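Local coordinates for TBC1 domain family member 22A (Homo sapiens, PDB 2QFZ), which may act, through its TBC domain, as a GTPase-activating protein for Rab family GTPases, at residues Gly212-Val217 and Phe245-Met250; Arg226-Val231 and Phe288-Arg293; His238-Leu243 and Glu304-Leu309; Ser278-Tyr283 and Glu328-Lys333. All blocks are in the same frame, centred on the assembly; numbering follows the deposited sequence.

Contact 1: Gly212-Val217 and Phe245-Met250; sequences GIQMKV and FAFRWM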
# COMPACT_ATOMS: atom_id res chain seq x y z
N GLY A 212 13.29 9.43 -4.70
CA GLY A 212 12.83 8.93 -3.43
C GLY A 212 13.19 7.46 -3.28
O GLY A 212 13.50 7.03 -2.20
N ILE A 213 13.17 6.70 -4.36
CA ILE A 213 13.40 5.27 -4.27
C ILE A 213 14.87 5.01 -3.93
O ILE A 213 15.15 4.30 -3.00
CB ILE A 213 13.02 4.51 -5.52
CG1 ILE A 213 11.54 4.76 -5.91
CG2 ILE A 213 13.26 3.03 -5.30
CD1 ILE A 213 10.58 4.12 -4.98
N GLN A 214 15.79 5.59 -4.68
CA GLN A 214 17.24 5.44 -4.45
C GLN A 214 17.67 5.84 -3.06
O GLN A 214 18.48 5.14 -2.44
CB GLN A 214 18.05 6.25 -5.47
CG GLN A 214 18.39 5.45 -6.71
CD GLN A 214 17.18 5.14 -7.56
OE1 GLN A 214 16.33 5.99 -7.78
NE2 GLN A 214 17.10 3.91 -8.06
N MET A 215 17.13 6.95 -2.59
CA MET A 215 17.37 7.40 -1.25
C MET A 215 16.91 6.39 -0.21
O MET A 215 17.66 6.08 0.71
CB MET A 215 16.67 8.75 -1.01
CG MET A 215 17.08 9.41 0.32
SD MET A 215 18.85 9.78 0.36
CE MET A 215 18.96 11.08 -0.87
N LYS A 216 15.69 5.88 -0.35
CA LYS A 216 15.18 4.85 0.58
C LYS A 216 15.95 3.52 0.55
O LYS A 216 16.12 2.88 1.59
CB LYS A 216 13.71 4.58 0.33
CG LYS A 216 12.84 5.79 0.76
CD LYS A 216 11.40 5.72 0.26
CE LYS A 216 10.78 7.17 0.25
NZ LYS A 216 9.33 7.11 0.56
N VAL A 217 16.37 3.09 -0.63
CA VAL A 217 17.20 1.88 -0.73
C VAL A 217 18.56 2.08 -0.02
O VAL A 217 19.10 1.15 0.59
CB VAL A 217 17.37 1.47 -2.15
CG1 VAL A 217 18.44 0.37 -2.31
CG2 VAL A 217 16.01 1.01 -2.71
N PHE A 245 17.09 -5.90 -5.46
CA PHE A 245 15.89 -6.54 -4.90
C PHE A 245 14.98 -5.54 -4.20
O PHE A 245 13.78 -5.65 -4.30
CB PHE A 245 16.24 -7.75 -3.97
CG PHE A 245 17.00 -7.38 -2.72
CD1 PHE A 245 16.35 -6.97 -1.57
CD2 PHE A 245 18.36 -7.41 -2.70
CE1 PHE A 245 17.06 -6.61 -0.44
CE2 PHE A 245 19.07 -7.05 -1.58
CZ PHE A 245 18.43 -6.65 -0.45
N ALA A 246 15.55 -4.54 -3.55
CA ALA A 246 14.78 -3.57 -2.77
C ALA A 246 14.15 -2.39 -3.57
O ALA A 246 13.35 -1.68 -3.04
CB ALA A 246 15.63 -3.04 -1.65
N PHE A 247 14.52 -2.18 -4.83
CA PHE A 247 13.83 -1.22 -5.69
C PHE A 247 12.34 -1.54 -5.75
O PHE A 247 11.51 -0.66 -5.55
CB PHE A 247 14.35 -1.21 -7.14
CG PHE A 247 13.73 -0.11 -7.99
CD1 PHE A 247 14.31 1.15 -8.06
CD2 PHE A 247 12.53 -0.32 -8.68
CE1 PHE A 247 13.73 2.19 -8.84
CE2 PHE A 247 11.94 0.71 -9.43
CZ PHE A 247 12.54 1.95 -9.51
N ARG A 248 12.02 -2.79 -6.00
CA ARG A 248 10.62 -3.25 -6.01
C ARG A 248 9.92 -3.16 -4.64
O ARG A 248 8.74 -2.90 -4.55
CB ARG A 248 10.53 -4.66 -6.55
CG ARG A 248 9.22 -4.94 -7.27
CD ARG A 248 9.30 -6.22 -8.06
NE ARG A 248 9.39 -7.38 -7.18
CZ ARG A 248 9.65 -8.62 -7.60
NH1 ARG A 248 9.88 -8.88 -8.89
NH2 ARG A 248 9.71 -9.60 -6.73
N TRP A 249 10.66 -3.37 -3.57
CA TRP A 249 10.11 -3.32 -2.23
C TRP A 249 9.63 -1.87 -1.95
O TRP A 249 8.67 -1.68 -1.25
CB TRP A 249 11.18 -3.72 -1.16
CG TRP A 249 11.68 -5.20 -1.17
CD1 TRP A 249 11.46 -6.12 -2.12
CD2 TRP A 249 12.48 -5.86 -0.15
NE1 TRP A 249 12.08 -7.31 -1.80
CE2 TRP A 249 12.70 -7.17 -0.58
CE3 TRP A 249 12.98 -5.46 1.10
CZ2 TRP A 249 13.44 -8.08 0.15
CZ3 TRP A 249 13.71 -6.38 1.86
CH2 TRP A 249 13.93 -7.67 1.37
N MET A 250 10.36 -0.86 -2.45
CA MET A 250 10.00 0.57 -2.21
C MET A 250 8.96 1.07 -3.20
O MET A 250 7.99 1.69 -2.81
CB MET A 250 11.22 1.49 -2.34
CG MET A 250 12.33 1.20 -1.34
SD MET A 250 11.75 1.01 0.34
CE MET A 250 13.27 0.56 1.17

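Contact 2: Arg226-Val231 and Phe288-Arg293; sequences RIDEQV and FLVRWR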
# COMPACT_ATOMS: atom_id res chain seq x y z
N ARG A 226 23.80 -1.52 10.27
CA ARG A 226 23.77 -1.30 11.73
C ARG A 226 23.03 -2.39 12.51
O ARG A 226 23.43 -2.73 13.62
CB ARG A 226 23.16 0.08 12.08
CG ARG A 226 23.94 1.29 11.56
CD ARG A 226 23.25 2.60 11.97
N ILE A 227 21.95 -2.96 11.97
CA ILE A 227 21.19 -3.91 12.78
C ILE A 227 21.58 -5.36 12.58
O ILE A 227 21.30 -6.20 13.45
CB ILE A 227 19.63 -3.76 12.62
CG1 ILE A 227 19.17 -4.09 11.19
CG2 ILE A 227 19.20 -2.39 13.07
CD1 ILE A 227 17.84 -4.79 11.10
N ASP A 228 22.20 -5.65 11.44
CA ASP A 228 22.53 -7.02 11.05
C ASP A 228 23.68 -7.00 10.07
O ASP A 228 23.51 -7.16 8.85
CB ASP A 228 21.32 -7.71 10.45
CG ASP A 228 21.37 -9.20 10.62
OD1 ASP A 228 22.48 -9.76 10.66
OD2 ASP A 228 20.29 -9.83 10.70
N GLU A 229 24.85 -6.78 10.63
CA GLU A 229 26.03 -6.54 9.86
C GLU A 229 26.44 -7.83 9.18
O GLU A 229 27.04 -7.79 8.13
CB GLU A 229 27.15 -6.00 10.77
N GLN A 230 26.06 -8.97 9.75
CA GLN A 230 26.36 -10.26 9.12
C GLN A 230 25.58 -10.45 7.80
O GLN A 230 26.17 -10.78 6.77
CB GLN A 230 26.10 -11.40 10.10
CG GLN A 230 26.74 -12.69 9.70
CD GLN A 230 26.43 -13.84 10.65
OE1 GLN A 230 25.79 -13.66 11.70
NE2 GLN A 230 26.89 -15.03 10.28
N VAL A 231 24.28 -10.19 7.81
CA VAL A 231 23.50 -10.17 6.56
C VAL A 231 24.08 -9.12 5.55
O VAL A 231 24.32 -9.44 4.40
CB VAL A 231 21.99 -9.93 6.83
CG1 VAL A 231 21.24 -9.62 5.54
CG2 VAL A 231 21.38 -11.14 7.57
N PHE A 288 11.87 -7.33 7.22
CA PHE A 288 11.54 -8.33 6.21
C PHE A 288 12.81 -9.06 5.74
O PHE A 288 12.83 -10.29 5.64
CB PHE A 288 10.82 -7.65 5.04
CG PHE A 288 10.18 -8.57 4.09
CD1 PHE A 288 9.21 -9.48 4.51
CD2 PHE A 288 10.51 -8.52 2.75
CE1 PHE A 288 8.57 -10.32 3.59
CE2 PHE A 288 9.87 -9.36 1.82
CZ PHE A 288 8.91 -10.26 2.23
N LEU A 289 13.86 -8.30 5.49
CA LEU A 289 15.13 -8.88 5.10
C LEU A 289 15.72 -9.84 6.18
O LEU A 289 16.09 -10.98 5.88
CB LEU A 289 16.12 -7.76 4.72
CG LEU A 289 17.43 -8.16 4.05
CD1 LEU A 289 17.24 -8.92 2.76
CD2 LEU A 289 18.23 -6.89 3.82
N VAL A 290 15.77 -9.39 7.43
CA VAL A 290 16.44 -10.14 8.46
C VAL A 290 15.59 -11.27 9.02
O VAL A 290 16.14 -12.14 9.67
CB VAL A 290 17.10 -9.24 9.58
CG1 VAL A 290 18.12 -8.28 8.95
CG2 VAL A 290 16.11 -8.49 10.44
N ARG A 291 14.28 -11.29 8.70
CA ARG A 291 13.41 -12.45 8.92
C ARG A 291 13.97 -13.72 8.25
O ARG A 291 13.87 -14.81 8.82
CB ARG A 291 11.97 -12.13 8.44
CG ARG A 291 11.02 -13.33 8.17
CD ARG A 291 10.47 -14.00 9.44
NE ARG A 291 9.65 -15.17 9.08
CZ ARG A 291 10.12 -16.39 8.79
NH1 ARG A 291 11.42 -16.65 8.83
NH2 ARG A 291 9.29 -17.38 8.48
N TRP A 292 14.61 -13.59 7.08
CA TRP A 292 15.22 -14.79 6.44
C TRP A 292 16.72 -14.79 6.51
O TRP A 292 17.39 -15.29 5.60
CB TRP A 292 14.77 -14.92 5.00
CG TRP A 292 13.37 -15.41 4.90
CD1 TRP A 292 12.92 -16.71 5.00
CD2 TRP A 292 12.23 -14.61 4.68
NE1 TRP A 292 11.57 -16.76 4.86
CE2 TRP A 292 11.12 -15.48 4.66
CE3 TRP A 292 12.03 -13.25 4.52
CZ2 TRP A 292 9.84 -15.02 4.46
CZ3 TRP A 292 10.78 -12.80 4.32
CH2 TRP A 292 9.68 -13.68 4.30
N ARG A 293 17.26 -14.25 7.58
CA ARG A 293 18.67 -14.16 7.69
C ARG A 293 19.33 -15.55 7.55
O ARG A 293 20.40 -15.66 6.95
CB ARG A 293 19.09 -13.44 8.97
CG ARG A 293 18.69 -14.11 10.27
CD ARG A 293 19.23 -13.31 11.48
NE ARG A 293 20.60 -12.83 11.29
CZ ARG A 293 21.72 -13.51 11.56
NH1 ARG A 293 21.70 -14.76 12.04
NH2 ARG A 293 22.90 -12.93 11.33

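Contact 3: His238-Leu243 and Glu304-Leu309; sequences HEVRYL and ELLLFL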
# COMPACT_ATOMS: atom_id res chain seq x y z
N HIS A 238 28.69 -11.70 -1.76
CA HIS A 238 28.14 -12.41 -2.94
C HIS A 238 27.61 -11.48 -4.04
O HIS A 238 26.82 -11.90 -4.86
CB HIS A 238 27.09 -13.41 -2.45
CG HIS A 238 27.67 -14.45 -1.55
ND1 HIS A 238 27.83 -14.24 -0.19
CD2 HIS A 238 28.24 -15.64 -1.82
CE1 HIS A 238 28.45 -15.29 0.33
NE2 HIS A 238 28.72 -16.15 -0.64
N GLU A 239 28.08 -10.23 -4.04
CA GLU A 239 27.81 -9.26 -5.09
C GLU A 239 26.33 -8.96 -5.28
O GLU A 239 25.92 -8.67 -6.39
CB GLU A 239 28.41 -9.74 -6.44
CG GLU A 239 29.91 -10.10 -6.40
CD GLU A 239 30.82 -8.88 -6.46
OE1 GLU A 239 30.30 -7.75 -6.50
OE2 GLU A 239 32.06 -9.06 -6.48
N VAL A 240 25.52 -9.05 -4.24
CA VAL A 240 24.13 -8.57 -4.36
C VAL A 240 24.05 -7.16 -3.80
O VAL A 240 24.42 -6.94 -2.64
CB VAL A 240 23.09 -9.51 -3.64
CG1 VAL A 240 21.66 -8.94 -3.84
CG2 VAL A 240 23.19 -10.95 -4.17
N ARG A 241 23.60 -6.22 -4.64
CA ARG A 241 23.38 -4.82 -4.26
C ARG A 241 21.95 -4.65 -3.76
O ARG A 241 21.04 -5.24 -4.31
CB ARG A 241 23.56 -3.89 -5.47
CG ARG A 241 24.99 -3.81 -5.99
CD ARG A 241 25.10 -2.82 -7.10
NE ARG A 241 24.55 -3.34 -8.37
CZ ARG A 241 23.52 -2.83 -9.02
NH1 ARG A 241 22.85 -1.77 -8.55
NH2 ARG A 241 23.15 -3.39 -10.14
N TYR A 242 21.72 -3.80 -2.76
CA TYR A 242 20.34 -3.67 -2.27
C TYR A 242 19.35 -3.27 -3.37
O TYR A 242 18.24 -3.72 -3.37
CB TYR A 242 20.24 -2.73 -1.06
CG TYR A 242 20.84 -3.28 0.21
CD1 TYR A 242 22.23 -3.35 0.38
CD2 TYR A 242 20.03 -3.64 1.28
CE1 TYR A 242 22.78 -3.81 1.56
CE2 TYR A 242 20.56 -4.10 2.47
CZ TYR A 242 21.93 -4.18 2.61
OH TYR A 242 22.47 -4.64 3.79
N LEU A 243 19.79 -2.47 -4.33
CA LEU A 243 18.91 -1.94 -5.36
C LEU A 243 18.34 -3.01 -6.25
O LEU A 243 17.22 -2.85 -6.78
CB LEU A 243 19.66 -0.93 -6.23
CG LEU A 243 18.89 0.05 -7.11
CD1 LEU A 243 17.99 0.96 -6.30
CD2 LEU A 243 19.92 0.87 -7.90
N GLU A 304 21.08 -17.57 -7.27
CA GLU A 304 20.02 -18.08 -6.40
C GLU A 304 19.76 -17.17 -5.22
O GLU A 304 18.64 -17.13 -4.74
CB GLU A 304 20.36 -19.50 -5.90
CG GLU A 304 20.32 -20.55 -6.98
CD GLU A 304 20.39 -21.99 -6.43
OE1 GLU A 304 20.16 -22.93 -7.20
OE2 GLU A 304 20.67 -22.18 -5.24
N LEU A 305 20.80 -16.47 -4.73
CA LEU A 305 20.64 -15.49 -3.65
C LEU A 305 19.72 -14.32 -4.06
O LEU A 305 18.75 -14.00 -3.37
CB LEU A 305 21.99 -14.92 -3.21
CG LEU A 305 21.94 -13.91 -2.05
CD1 LEU A 305 21.13 -14.43 -0.87
CD2 LEU A 305 23.38 -13.46 -1.60
N LEU A 306 20.05 -13.70 -5.17
CA LEU A 306 19.18 -12.69 -5.76
C LEU A 306 17.75 -13.24 -6.08
O LEU A 306 16.78 -12.61 -5.72
CB LEU A 306 19.86 -12.04 -7.00
CG LEU A 306 19.10 -10.90 -7.68
CD1 LEU A 306 18.59 -9.87 -6.64
CD2 LEU A 306 19.93 -10.24 -8.71
N LEU A 307 17.63 -14.42 -6.67
CA LEU A 307 16.30 -15.05 -6.93
C LEU A 307 15.44 -15.21 -5.71
O LEU A 307 14.26 -14.95 -5.79
CB LEU A 307 16.40 -16.41 -7.62
CG LEU A 307 16.79 -16.32 -9.10
CD1 LEU A 307 17.54 -17.60 -9.49
CD2 LEU A 307 15.59 -16.04 -10.03
N PHE A 308 16.06 -15.65 -4.61
CA PHE A 308 15.42 -15.84 -3.31
C PHE A 308 14.90 -14.49 -2.74
O PHE A 308 13.77 -14.39 -2.32
CB PHE A 308 16.43 -16.48 -2.32
CG PHE A 308 15.89 -16.70 -0.95
CD1 PHE A 308 14.94 -17.69 -0.71
CD2 PHE A 308 16.33 -15.93 0.13
CE1 PHE A 308 14.42 -17.90 0.56
CE2 PHE A 308 15.80 -16.13 1.41
CZ PHE A 308 14.85 -17.15 1.62
N LEU A 309 15.76 -13.47 -2.75
CA LEU A 309 15.42 -12.15 -2.19
C LEU A 309 14.27 -11.49 -2.98
O LEU A 309 13.51 -10.68 -2.44
CB LEU A 309 16.63 -11.24 -2.19
CG LEU A 309 17.74 -11.51 -1.16
CD1 LEU A 309 19.04 -10.72 -1.45
CD2 LEU A 309 17.24 -11.16 0.22

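Contact 4: Ser278-Tyr283 and Glu328-Lys333; sequences SHFHLY and EAYRLK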
# COMPACT_ATOMS: atom_id res chain seq x y z
N SER A 278 6.01 6.31 4.28
CA SER A 278 7.18 7.05 3.94
C SER A 278 8.38 6.56 4.76
O SER A 278 9.38 6.17 4.20
CB SER A 278 6.90 8.53 4.24
OG SER A 278 8.00 9.30 3.92
N HIS A 279 8.23 6.54 6.08
CA HIS A 279 9.33 6.38 7.03
C HIS A 279 9.25 4.99 7.68
O HIS A 279 10.19 4.20 7.57
CB HIS A 279 9.24 7.51 8.07
CG HIS A 279 10.26 7.44 9.17
ND1 HIS A 279 9.91 7.36 10.51
CD2 HIS A 279 11.62 7.50 9.15
CE1 HIS A 279 11.00 7.35 11.26
NE2 HIS A 279 12.05 7.44 10.45
N PHE A 280 8.12 4.67 8.33
CA PHE A 280 7.98 3.34 8.94
C PHE A 280 8.24 2.18 7.96
O PHE A 280 8.81 1.19 8.36
CB PHE A 280 6.64 3.16 9.63
CG PHE A 280 6.61 2.03 10.62
CD1 PHE A 280 7.60 1.91 11.60
CD2 PHE A 280 5.63 1.05 10.56
CE1 PHE A 280 7.61 0.86 12.51
CE2 PHE A 280 5.60 -0.00 11.49
CZ PHE A 280 6.59 -0.08 12.46
N HIS A 281 7.81 2.34 6.70
CA HIS A 281 8.08 1.37 5.65
C HIS A 281 9.52 0.90 5.58
O HIS A 281 9.78 -0.29 5.37
CB HIS A 281 7.60 1.88 4.25
CG HIS A 281 7.77 0.87 3.16
ND1 HIS A 281 7.08 -0.31 3.14
CD2 HIS A 281 8.55 0.87 2.05
CE1 HIS A 281 7.47 -1.04 2.11
NE2 HIS A 281 8.36 -0.34 1.42
N LEU A 282 10.47 1.83 5.72
CA LEU A 282 11.89 1.48 5.76
C LEU A 282 12.21 0.38 6.78
O LEU A 282 12.92 -0.55 6.48
CB LEU A 282 12.74 2.70 6.09
CG LEU A 282 12.72 3.92 5.19
CD1 LEU A 282 14.05 4.64 5.32
CD2 LEU A 282 12.47 3.55 3.73
N TYR A 283 11.68 0.52 7.99
CA TYR A 283 11.93 -0.42 9.09
C TYR A 283 11.25 -1.74 8.87
O TYR A 283 11.75 -2.72 9.34
CB TYR A 283 11.44 0.17 10.42
CG TYR A 283 12.21 1.39 10.75
CD1 TYR A 283 13.48 1.32 11.33
CD2 TYR A 283 11.71 2.63 10.43
CE1 TYR A 283 14.23 2.50 11.60
CE2 TYR A 283 12.44 3.80 10.71
CZ TYR A 283 13.69 3.71 11.28
OH TYR A 283 14.37 4.87 11.57
N GLU A 328 8.80 -6.49 15.12
CA GLU A 328 10.22 -6.34 14.78
C GLU A 328 10.60 -4.98 14.17
O GLU A 328 11.55 -4.34 14.62
CB GLU A 328 10.63 -7.48 13.83
CG GLU A 328 10.58 -8.81 14.56
CD GLU A 328 11.21 -8.66 15.95
OE1 GLU A 328 12.45 -8.45 16.00
OE2 GLU A 328 10.46 -8.64 16.97
N ALA A 329 9.84 -4.54 13.19
CA ALA A 329 10.01 -3.19 12.58
C ALA A 329 10.00 -2.10 13.65
O ALA A 329 10.85 -1.19 13.65
CB ALA A 329 8.91 -2.93 11.56
N TYR A 330 9.06 -2.23 14.56
CA TYR A 330 8.88 -1.30 15.64
C TYR A 330 10.10 -1.27 16.57
O TYR A 330 10.58 -0.19 16.94
CB TYR A 330 7.57 -1.58 16.41
CG TYR A 330 7.10 -0.38 17.21
CD1 TYR A 330 6.52 0.71 16.58
CD2 TYR A 330 7.29 -0.32 18.60
CE1 TYR A 330 6.09 1.82 17.29
CE2 TYR A 330 6.88 0.80 19.33
CZ TYR A 330 6.29 1.87 18.67
OH TYR A 330 5.88 3.00 19.37
N ARG A 331 10.63 -2.45 16.90
CA ARG A 331 11.84 -2.55 17.69
C ARG A 331 13.04 -1.89 16.97
O ARG A 331 13.76 -1.08 17.56
CB ARG A 331 12.15 -4.01 18.01
CG ARG A 331 13.39 -4.22 18.87
CD ARG A 331 13.73 -5.70 19.12
NE ARG A 331 14.09 -6.42 17.91
CZ ARG A 331 15.26 -6.33 17.23
NH1 ARG A 331 16.24 -5.53 17.60
NH2 ARG A 331 15.44 -7.08 16.12
N LEU A 332 13.25 -2.26 15.70
CA LEU A 332 14.35 -1.71 14.89
C LEU A 332 14.31 -0.21 14.82
O LEU A 332 15.35 0.43 14.81
CB LEU A 332 14.37 -2.28 13.48
CG LEU A 332 14.53 -3.78 13.31
CD1 LEU A 332 14.45 -4.14 11.83
CD2 LEU A 332 15.84 -4.23 13.94
N LYS A 333 13.11 0.36 14.81
CA LYS A 333 12.92 1.82 14.88
C LYS A 333 13.62 2.46 16.08
O LYS A 333 14.17 3.58 15.98
CB LYS A 333 11.43 2.13 14.88
CG LYS A 333 11.01 3.55 14.73
CD LYS A 333 9.47 3.64 14.64
CE LYS A 333 8.89 4.81 15.45
NZ LYS A 333 9.09 6.17 14.80

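Contact 1: Gly212-Val217 and Phe245-Met250
Apolar packing carries most of this buried contact. Ile213 and Met250 run antiparallel alongside each other, with Ile213 CD1 lying 3.8 Å from Met250 CB. The CG2 branch of Ile213, anti to the backbone N (chi1 -56° places CG1 beside that N), reaches the Phe247 ring. It comes within 3.5 Å of Phe247 CD1, and the two side chains cross at about a right angle. Phe247 gets there because its CG is anti to its own backbone N (chi1 -174°), which swings the ring back to the partner helix. Val217 uses only its CG2 branch, set between Ala246 and Met250. This methyl sits 3.9 Å from Met250 CG and 4.2 Å from Ala246 CB.

The segments belong to helices 211-227 and 242-251 of the all-helical TBC domain. Their short axes approach to 9.4 Å at a steep 118°, and within these segments each helix offers about one turn. Ile213 and Val217, one turn apart, face Met250 and Ala246.

Polar groups touch the packing without bonding across it. The side chain of Met250 bends at chi2, and its CE rests 3.7 Å from the backbone Lys216 O. The aliphatic start of Lys216 covers the same side chain, with Lys216 CB 4.0 Å from Met250 CG. The far end of Lys216 leads away from helix 242-251, and its side chain also touches Leu282 of helix 276-291.

Contact 2: Arg226-Val231 and Phe288-Arg293
The guanidinium of Arg293 holds the polar part of this contact. It grips the carboxylate of Asp228 side-on with two nitrogens, one to each oxygen. Arg293 NE donates to Asp228 OD2 at 3.1 Å, and Arg293 NH2 to Asp228 OD1 at 3.3 Å. Both oxygens use their syn lone pairs. The two flat groups are nearly coplanar, 15° apart, so this is a bidentate salt bridge. Arg293 NH2 has a second acceptor, Gln230 OE1, at 3.0 Å. That acceptor lies in the guanidinium plane, but the donor stands above the carbonyl plane of the amide. The extended Gln230 chain crosses Arg293 at about a right angle, with the amide plane 59° from the guanidinium.

Asp228 OD1 has another task. Asp228 is the N-cap of helix 229-237, and OD1 accepts a weak capping bond from Val231 N at 3.4 Å. One carboxylate thus serves both a helix start and a neighbouring charge.

Apolar groups flank these bonds. Val231 CG2 packs 3.5 Å from Arg293 CB. Val290 CG1 meets Asp228 tip to tip, 3.2 Å from Asp228 OD2, and Ile227 CD1 lies 4.1 Å from the same Val290 CG1. Ile227 also touches Leu332 of helix 319-335.

The contact joins the break between helices 211-227 and 229-237 to the end of helix 276-291 and the start of helix 293-298. The paired charges and the capped helix start would both favour an ionised Asp228.

Contact 3: His238-Leu243 and Glu304-Leu309
The backbone of 238-243 runs as a turn and loop into helix 242-251, and comes closest to helix 302-309 where Val240 CA lies 6.6 Å from Leu306 CA. A Schellman motif ends helix 229-237 here. Glu239, with positive phi (60°), is its C-prime residue, and Val240 N and Glu239 N are hydrogen-bonded back to Leu235 O and Asp236 O, respectively. The reversal turns Val240 toward the leucines of helix 302-309.

Val240 is the centre of this apolar contact, and both of its methyls are used. With chi1 at -179°, CG1 is anti to the backbone N and CG2 lies beside it. Val240 CG2 packs 3.6 Å from Leu305 CD2, the two side chains crossing obliquely. The other branch faces Leu309 and Leu306, and Val240 CG1 meets Leu309 CD1 tip to tip. Leu305 and Leu309 are one helical turn apart, so Val240 sits over a single face of the helix. Phe245 of helix 242-251 also touches Val240, Leu306 and Leu309.

His238 touches this surface through its aliphatic carbon. Its ring nitrogen ND1 is hydrogen-bonded elsewhere, to His234 O in the preceding helix. His238 CB lies 3.8 Å from Leu305 CD2, the methyl that also meets Val240.

Contact 4: Ser278-Tyr283 and Glu328-Lys333
Tyr283 lies with one ring face against the backbone of helix 319-335. Lys333 CA stands over that face, 3.9 Å from the ring centroid and 28° off the ring normal, a CH-pi contact. Lys333 CB is above the same face, over its centre. The ring is placed by chi1, with CG beside the backbone N of Tyr283. Its root is close as well, with Tyr283 CB 3.6 Å from Ala329 O.

The small Ala329 lets the backbones come near, and Tyr283 CA and Ala329 CA are 4.9 Å apart. Ala329 CB meets the carbonyl of the facing helix at 3.6 Å from Tyr283 O.

Phe280 comes in with its ring tip. CG is anti to the backbone N (chi1 -161°), which carries the ring forward to Ala329, where Phe280 CZ lies 3.8 Å from Ala329 CB. The same tip meets Tyr330 near the plane of the Tyr330 ring. Lys333 passes Phe280 at about a right angle, and its CD is 4.0 Å from Phe280 CD1.

Bends at chi3 and chi4 bring Lys333 NZ near the edge of the His279 ring, 4.2 Å from His279 CE1. A positive charge there would probably disfavour protonation of His279.

The short axes of the two segments are 9.1 Å apart and cross at 103°. This is near-perpendicular helix packing in the all-helical TBC fold, joining helix 276-291 to the C-terminal helix 319-335.

In the fold
All four contacts lie in the later part of the chain, which is built of helices and loops without strands. Contacts 1 and 2 share helix 211-227, contacts 1 and 3 share helix 242-251, and contacts 2 and 4 share helix 276-291. Along the chain, contact 1 closes before contact 4 opens, while the other pairs interleave. Neighbouring centres are about 13 to 17 Å apart, and contacts 3 and 4 are separated by about 22 Å. Leu289 CD1 lies 3.4 Å from Leu309 CD2, linking contacts 2 and 3. Trp249 O is probably hydrogen-bonded to His281 NE2, linking contacts 1 and 4. Interleaved helices thus pack as one continuous body in this part of the Rab-GAP TBC domain.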